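Local coordinates for inner membrane protein (Salmonella typhimurium LT2, PDB 2QJV) that binds nickel in a cupin fold of the KduI/IolB family and probably acts as a sugar-acid isomerase, consistent with glucuronate isomerase activity, at residues H229-A232 with D238-Y241; N15-S20 with T187-F192. The protein carries 2 engineered substitutions. All coordinates share one frame; numbering follows the deposited sequence.

Interaction 1: residues H229-A232 with D238-Y241. With NI (nickel (II) ion), chain D.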
loop_
_atom_site.group_PDB
_atom_site.type_symbol
_atom_site.label_atom_id
_atom_site.label_comp_id
_atom_site.label_asym_id
_atom_site.label_seq_id
_atom_site.Cartn_x
_atom_site.Cartn_y
_atom_site.Cartn_z
ATOM N N HIS A 229 13.020 -12.187 -12.643
ATOM C CA HIS A 229 13.766 -11.593 -11.517
ATOM C C HIS A 229 15.167 -11.045 -11.865
ATOM O O HIS A 229 16.171 -11.366 -11.179
ATOM C CB HIS A 229 13.815 -12.616 -10.357
ATOM C CG HIS A 229 14.081 -14.030 -10.792
ATOM N ND1 HIS A 229 13.094 -14.848 -11.310
ATOM C CD2 HIS A 229 15.201 -14.785 -10.753
ATOM C CE1 HIS A 229 13.587 -16.038 -11.552
ATOM N NE2 HIS A 229 14.866 -16.028 -11.227
ATOM N N PRO A 230 15.237 -10.193 -12.900
ATOM C CA PRO A 230 16.566 -9.640 -13.261
ATOM C C PRO A 230 17.177 -8.667 -12.230
ATOM O O PRO A 230 16.443 -8.003 -11.460
ATOM C CB PRO A 230 16.293 -8.906 -14.591
ATOM C CG PRO A 230 14.840 -8.530 -14.479
ATOM C CD PRO A 230 14.188 -9.683 -13.789
ATOM N N VAL A 231 18.512 -8.609 -12.253
ATOM C CA VAL A 231 19.320 -7.743 -11.418
ATOM C C VAL A 231 20.042 -6.700 -12.291
ATOM O O VAL A 231 20.856 -7.043 -13.172
ATOM C CB VAL A 231 20.351 -8.558 -10.622
ATOM C CG1 VAL A 231 21.359 -7.643 -9.892
ATOM C CG2 VAL A 231 19.647 -9.565 -9.662
ATOM N N ALA A 232 19.754 -5.430 -12.032
ATOM C CA ALA A 232 20.426 -4.307 -12.704
ATOM C C ALA A 232 21.431 -3.672 -11.734
ATOM O O ALA A 232 21.060 -3.129 -10.693
ATOM C CB ALA A 232 19.432 -3.255 -13.261
ATOM N N ASP A 238 30.327 -3.109 -7.940
ATOM C CA ASP A 238 30.338 -4.517 -8.334
ATOM C C ASP A 238 29.388 -5.309 -7.396
ATOM O O ASP A 238 29.217 -4.995 -6.201
ATOM C CB ASP A 238 31.746 -5.123 -8.320
ATOM C CG ASP A 238 32.644 -4.611 -9.412
ATOM O OD1 ASP A 238 32.194 -4.180 -10.497
ATOM O OD2 ASP A 238 33.845 -4.648 -9.151
ATOM N N ASN A 239 28.727 -6.304 -7.970
ATOM C CA ASN A 239 27.743 -7.124 -7.280
ATOM C C ASN A 239 28.143 -8.613 -7.282
ATOM O O ASN A 239 28.871 -9.093 -8.150
ATOM C CB ASN A 239 26.351 -6.873 -7.913
ATOM C CG ASN A 239 25.204 -7.756 -7.356
ATOM O OD1 ASN A 239 24.694 -8.586 -8.111
ATOM N ND2 ASN A 239 24.767 -7.564 -6.070
ATOM N N TYR A 240 27.695 -9.285 -6.236
ATOM C CA TYR A 240 27.805 -10.685 -6.025
ATOM C C TYR A 240 26.476 -11.122 -5.416
ATOM O O TYR A 240 25.865 -10.374 -4.645
ATOM C CB TYR A 240 28.969 -11.006 -5.061
ATOM C CG TYR A 240 28.902 -12.358 -4.389
ATOM C CD1 TYR A 240 28.129 -12.532 -3.228
ATOM C CD2 TYR A 240 29.574 -13.463 -4.895
ATOM C CE1 TYR A 240 28.013 -13.756 -2.609
ATOM C CE2 TYR A 240 29.512 -14.699 -4.247
ATOM C CZ TYR A 240 28.723 -14.841 -3.098
ATOM O OH TYR A 240 28.608 -16.038 -2.417
ATOM N N TYR A 241 26.009 -12.305 -5.790
ATOM C CA TYR A 241 24.923 -12.948 -5.047
ATOM C C TYR A 241 25.045 -14.460 -5.005
ATOM O O TYR A 241 25.558 -15.091 -5.930
ATOM C CB TYR A 241 23.506 -12.523 -5.516
ATOM C CG TYR A 241 23.235 -12.615 -7.004
ATOM C CD1 TYR A 241 22.943 -13.848 -7.617
ATOM C CD2 TYR A 241 23.238 -11.464 -7.796
ATOM C CE1 TYR A 241 22.681 -13.928 -8.962
ATOM C CE2 TYR A 241 22.983 -11.532 -9.141
ATOM C CZ TYR A 241 22.696 -12.775 -9.730
ATOM O OH TYR A 241 22.408 -12.846 -11.072
HETATM NI NI NI D . 16.172 -17.770 -11.243
HETATM O O HOH W 1 18.061 -16.676 -11.032
HETATM O O HOH W 2 17.589 -19.430 -11.372
#
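Val231 meets Asn239 and Tyr241 across the interior of a cupin β-sandwich, where strand 231-233 of a four-stranded sheet faces strand 238-246 of a five-stranded one. No hydrogen bond links the two segments, so side chains alone span the gap between the sheets, burying 94 Å² in all. Along the first segment, His229 comes first and serves the metal rather than the opposite strand. Its NE2 binds nickel at 2.2 Å, and a hydrogen bond from ND1 to Gly227 O fixes the rotation of the ring. His171, His173 and Glu186 with two waters complete six ligands, the three-histidine, one-glutamate set familiar from cupins. Water 2 sits across the nickel from His229 NE2, the NE2-nickel-water angle being 175°, whereas water 1 lies in the plane of the imidazole at its edge. Pro230 turns away from the second segment and packs on Trp168 and Tyr204. Val231 then reaches inward with both branches: CG1, anti to the backbone N (chi1 171°), comes to 3.9 Å from Asn239 OD1, while CG2 is directed at Tyr241. The two methyls of a β-branched valine let one residue touch both neighbours. Ala232 packs on Ile234 of a second subunit. On the opposite strand the polar ends have other partners: Asn239 ND2 bonds His190 ND1, and Tyr241 OH is hydrogen-bonded to Ser166 OG and Ser167 OG. Tyr241 meets Val231 through its ring carbons, its CE2 3.9 Å from Val231 CG2, in an approach that is oblique to the ring.

Interaction 2: residues N15-S20 with T187-F192. With SO4 (sulfate ion), chain J.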
loop_
_atom_site.group_PDB
_atom_site.type_symbol
_atom_site.label_atom_id
_atom_site.label_comp_id
_atom_site.label_asym_id
_atom_site.label_seq_id
_atom_site.Cartn_x
_atom_site.Cartn_y
_atom_site.Cartn_z
ATOM N N ASN A 15 23.066 -14.367 13.692
ATOM C CA ASN A 15 22.204 -14.874 12.606
ATOM C C ASN A 15 21.552 -13.719 11.842
ATOM O O ASN A 15 20.371 -13.445 11.980
ATOM C CB ASN A 15 21.173 -15.806 13.225
ATOM C CG ASN A 15 20.323 -16.616 12.206
ATOM O OD1 ASN A 15 19.245 -17.105 12.606
ATOM N ND2 ASN A 15 20.783 -16.792 10.965
ATOM N N ILE A 16 22.375 -13.011 11.087
ATOM C CA ILE A 16 21.985 -11.730 10.426
ATOM C C ILE A 16 20.895 -11.893 9.364
ATOM O O ILE A 16 20.116 -10.956 9.076
ATOM C CB ILE A 16 23.253 -11.002 9.821
ATOM C CG1 ILE A 16 23.886 -11.784 8.658
ATOM C CG2 ILE A 16 24.270 -10.727 10.904
ATOM C CD1 ILE A 16 24.894 -10.917 7.843
ATOM N N GLN A 17 20.823 -13.093 8.796
ATOM C CA GLN A 17 19.744 -13.448 7.854
ATOM C C GLN A 17 19.093 -14.771 8.256
ATOM O O GLN A 17 19.783 -15.737 8.501
ATOM C CB GLN A 17 20.222 -13.552 6.388
ATOM C CG GLN A 17 20.469 -12.152 5.708
ATOM C CD GLN A 17 19.221 -11.348 5.437
ATOM O OE1 GLN A 17 18.097 -11.807 5.702
ATOM N NE2 GLN A 17 19.402 -10.121 4.938
ATOM N N HIS A 18 17.770 -14.763 8.352
ATOM C CA HIS A 18 16.983 -15.959 8.689
ATOM C C HIS A 18 15.719 -15.987 7.826
ATOM O O HIS A 18 14.708 -15.344 8.147
ATOM C CB HIS A 18 16.617 -16.079 10.195
ATOM C CG HIS A 18 15.760 -17.278 10.474
ATOM N ND1 HIS A 18 16.229 -18.567 10.337
ATOM C CD2 HIS A 18 14.442 -17.385 10.788
ATOM C CE1 HIS A 18 15.239 -19.418 10.561
ATOM N NE2 HIS A 18 14.149 -18.728 10.854
ATOM N N ILE A 19 15.802 -16.754 6.741
ATOM C CA ILE A 19 14.708 -16.912 5.795
ATOM C C ILE A 19 14.255 -18.360 5.861
ATOM O O ILE A 19 15.044 -19.278 5.631
ATOM C CB ILE A 19 15.119 -16.541 4.331
ATOM C CG1 ILE A 19 15.853 -15.185 4.282
ATOM C CG2 ILE A 19 13.877 -16.576 3.391
ATOM C CD1 ILE A 19 15.047 -14.007 4.886
ATOM N N SER A 20 12.984 -18.569 6.189
ATOM C CA SER A 20 12.430 -19.914 6.335
ATOM C C SER A 20 11.207 -20.047 5.463
ATOM O O SER A 20 10.577 -19.032 5.110
ATOM C CB SER A 20 12.064 -20.173 7.804
ATOM O OG SER A 20 10.996 -19.368 8.265
ATOM N N THR A 187 16.179 -17.707 -3.531
ATOM C CA THR A 187 16.672 -16.621 -2.697
ATOM C C THR A 187 17.956 -16.050 -3.342
ATOM O O THR A 187 18.699 -16.765 -4.012
ATOM C CB THR A 187 16.911 -17.037 -1.202
ATOM O OG1 THR A 187 17.868 -18.107 -1.149
ATOM C CG2 THR A 187 15.567 -17.403 -0.457
ATOM N N TYR A 188 18.162 -14.747 -3.143
ATOM C CA TYR A 188 19.332 -13.989 -3.563
ATOM C C TYR A 188 19.907 -13.371 -2.295
ATOM O O TYR A 188 19.199 -12.669 -1.598
ATOM C CB TYR A 188 18.975 -12.817 -4.495
ATOM C CG TYR A 188 18.785 -13.180 -5.952
ATOM C CD1 TYR A 188 17.741 -13.996 -6.337
ATOM C CD2 TYR A 188 19.652 -12.712 -6.947
ATOM C CE1 TYR A 188 17.561 -14.356 -7.643
ATOM C CE2 TYR A 188 19.475 -13.079 -8.265
ATOM C CZ TYR A 188 18.425 -13.892 -8.599
ATOM O OH TYR A 188 18.263 -14.237 -9.891
ATOM N N TYR A 189 21.177 -13.619 -2.025
ATOM C CA TYR A 189 21.906 -12.985 -0.939
ATOM C C TYR A 189 22.950 -12.097 -1.628
ATOM O O TYR A 189 23.971 -12.600 -2.151
ATOM C CB TYR A 189 22.541 -14.013 -0.002
ATOM C CG TYR A 189 23.447 -13.426 1.072
ATOM C CD1 TYR A 189 22.940 -12.545 2.057
ATOM C CD2 TYR A 189 24.783 -13.814 1.173
ATOM C CE1 TYR A 189 23.755 -12.015 3.036
ATOM C CE2 TYR A 189 25.621 -13.298 2.181
ATOM C CZ TYR A 189 25.104 -12.389 3.109
ATOM O OH TYR A 189 25.923 -11.903 4.090
ATOM N N HIS A 190 22.744 -10.779 -1.531
ATOM C CA HIS A 190 23.557 -9.798 -2.242
ATOM C C HIS A 190 24.695 -9.161 -1.444
ATOM O O HIS A 190 24.569 -8.887 -0.237
ATOM C CB HIS A 190 22.700 -8.635 -2.754
ATOM C CG HIS A 190 21.800 -8.989 -3.902
ATOM N ND1 HIS A 190 22.164 -8.780 -5.218
ATOM C CD2 HIS A 190 20.541 -9.485 -3.927
ATOM C CE1 HIS A 190 21.160 -9.142 -6.003
ATOM N NE2 HIS A 190 20.156 -9.557 -5.244
ATOM N N ARG A 191 25.784 -8.923 -2.165
ATOM C CA ARG A 191 26.989 -8.261 -1.646
ATOM C C ARG A 191 27.483 -7.249 -2.684
ATOM O O ARG A 191 27.292 -7.436 -3.909
ATOM C CB ARG A 191 28.079 -9.282 -1.285
ATOM C CG ARG A 191 27.645 -10.344 -0.267
ATOM C CD ARG A 191 27.576 -9.836 1.181
ATOM N NE ARG A 191 28.799 -10.148 1.897
ATOM C CZ ARG A 191 29.878 -9.398 1.987
ATOM N NH1 ARG A 191 29.951 -8.204 1.449
ATOM N NH2 ARG A 191 30.908 -9.866 2.643
ATOM N N PHE A 192 28.126 -6.179 -2.183
ATOM C CA PHE A 192 28.661 -5.082 -2.999
ATOM C C PHE A 192 30.091 -4.714 -2.653
ATOM O O PHE A 192 30.540 -4.863 -1.496
ATOM C CB PHE A 192 27.759 -3.832 -2.902
ATOM C CG PHE A 192 26.388 -4.088 -3.372
ATOM C CD1 PHE A 192 26.064 -3.970 -4.734
ATOM C CD2 PHE A 192 25.420 -4.553 -2.487
ATOM C CE1 PHE A 192 24.809 -4.322 -5.169
ATOM C CE2 PHE A 192 24.173 -4.931 -2.938
ATOM C CZ PHE A 192 23.857 -4.784 -4.260
HETATM S S SO4 J . 31.991 -5.915 3.850
HETATM O O1 SO4 J . 31.437 -5.980 2.482
HETATM O O2 SO4 J . 31.130 -5.224 4.800
HETATM O O3 SO4 J . 33.195 -5.060 3.846
HETATM O O4 SO4 J . 32.353 -7.275 4.272
#
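The phenol ring of Tyr189 is met obliquely by Gln17, whose CG lies 4.2 Å from CE1, while Ile16 approaches the hydroxyl end, its CD1 4.0 Å from Tyr189 OH. The isoleucine and tyrosine side chains cross at about a right angle. Tyr189 reaches this far because its CG is anti to the backbone N (chi1 174°), which brings the ring end closer to segment 15-20 than its first bond suggests. Tyrosine fits well here: its carbons pack against aliphatic groups while its buried hydroxyl bonds Glu104 OE2. The same carboxylate oxygen forms a salt bridge with Arg191 NE, so Glu104 holds two side chains of one strand. Arg191 is the second flat group. A sulfate, probably from the crystallisation liquor, stands at the edge of its guanidinium, with O1 near the plane and 2.9 Å from NH1; the bond from NH2 to sulfate O4 is weak, at 3.4 Å. Arg219 and Asn218 also grip this anion. Gln17 touches Tyr189 through CG, while its NE2 hydrogen-bonds Arg219 O and Ser7 O. Farther along, Ile19 CG2 and Thr187 CG2 are 4.3 Å apart, though Ile19 has two conformers and this pairing is doubtful. Ile16 and Gln17 form a classic β bulge opposite Val33, and Val33 itself packs on Tyr189. Strands 16-19 and 187-192 run antiparallel, at 176°, with axes 10.6 Å apart, too far for backbone pairing. Each is instead an outer strand of its own sheet within the chain, 16-19 lying beside strand 30-35 and 187-192 beside strand 238-246.

From the N terminus, the chain passes through 15-20, builds the rest of the six-stranded sheet, and enters the five-stranded sheet before 187-192 comes back to close interaction 2, a loop of 166 intervening residues. Interaction 1 opens only afterwards, at 229-232, and closes after five more residues at 238-241. The two loops are thus in series, neither nested nor crossed. Interaction 2 joins the six-stranded and five-stranded sheets, whereas interaction 1 joins the five-stranded sheet to the four-stranded one. They meet where strands 181-193 and 238-246 run side by side: Tyr240 O lies 2.9 Å from Arg191 N, a probable backbone hydrogen bond.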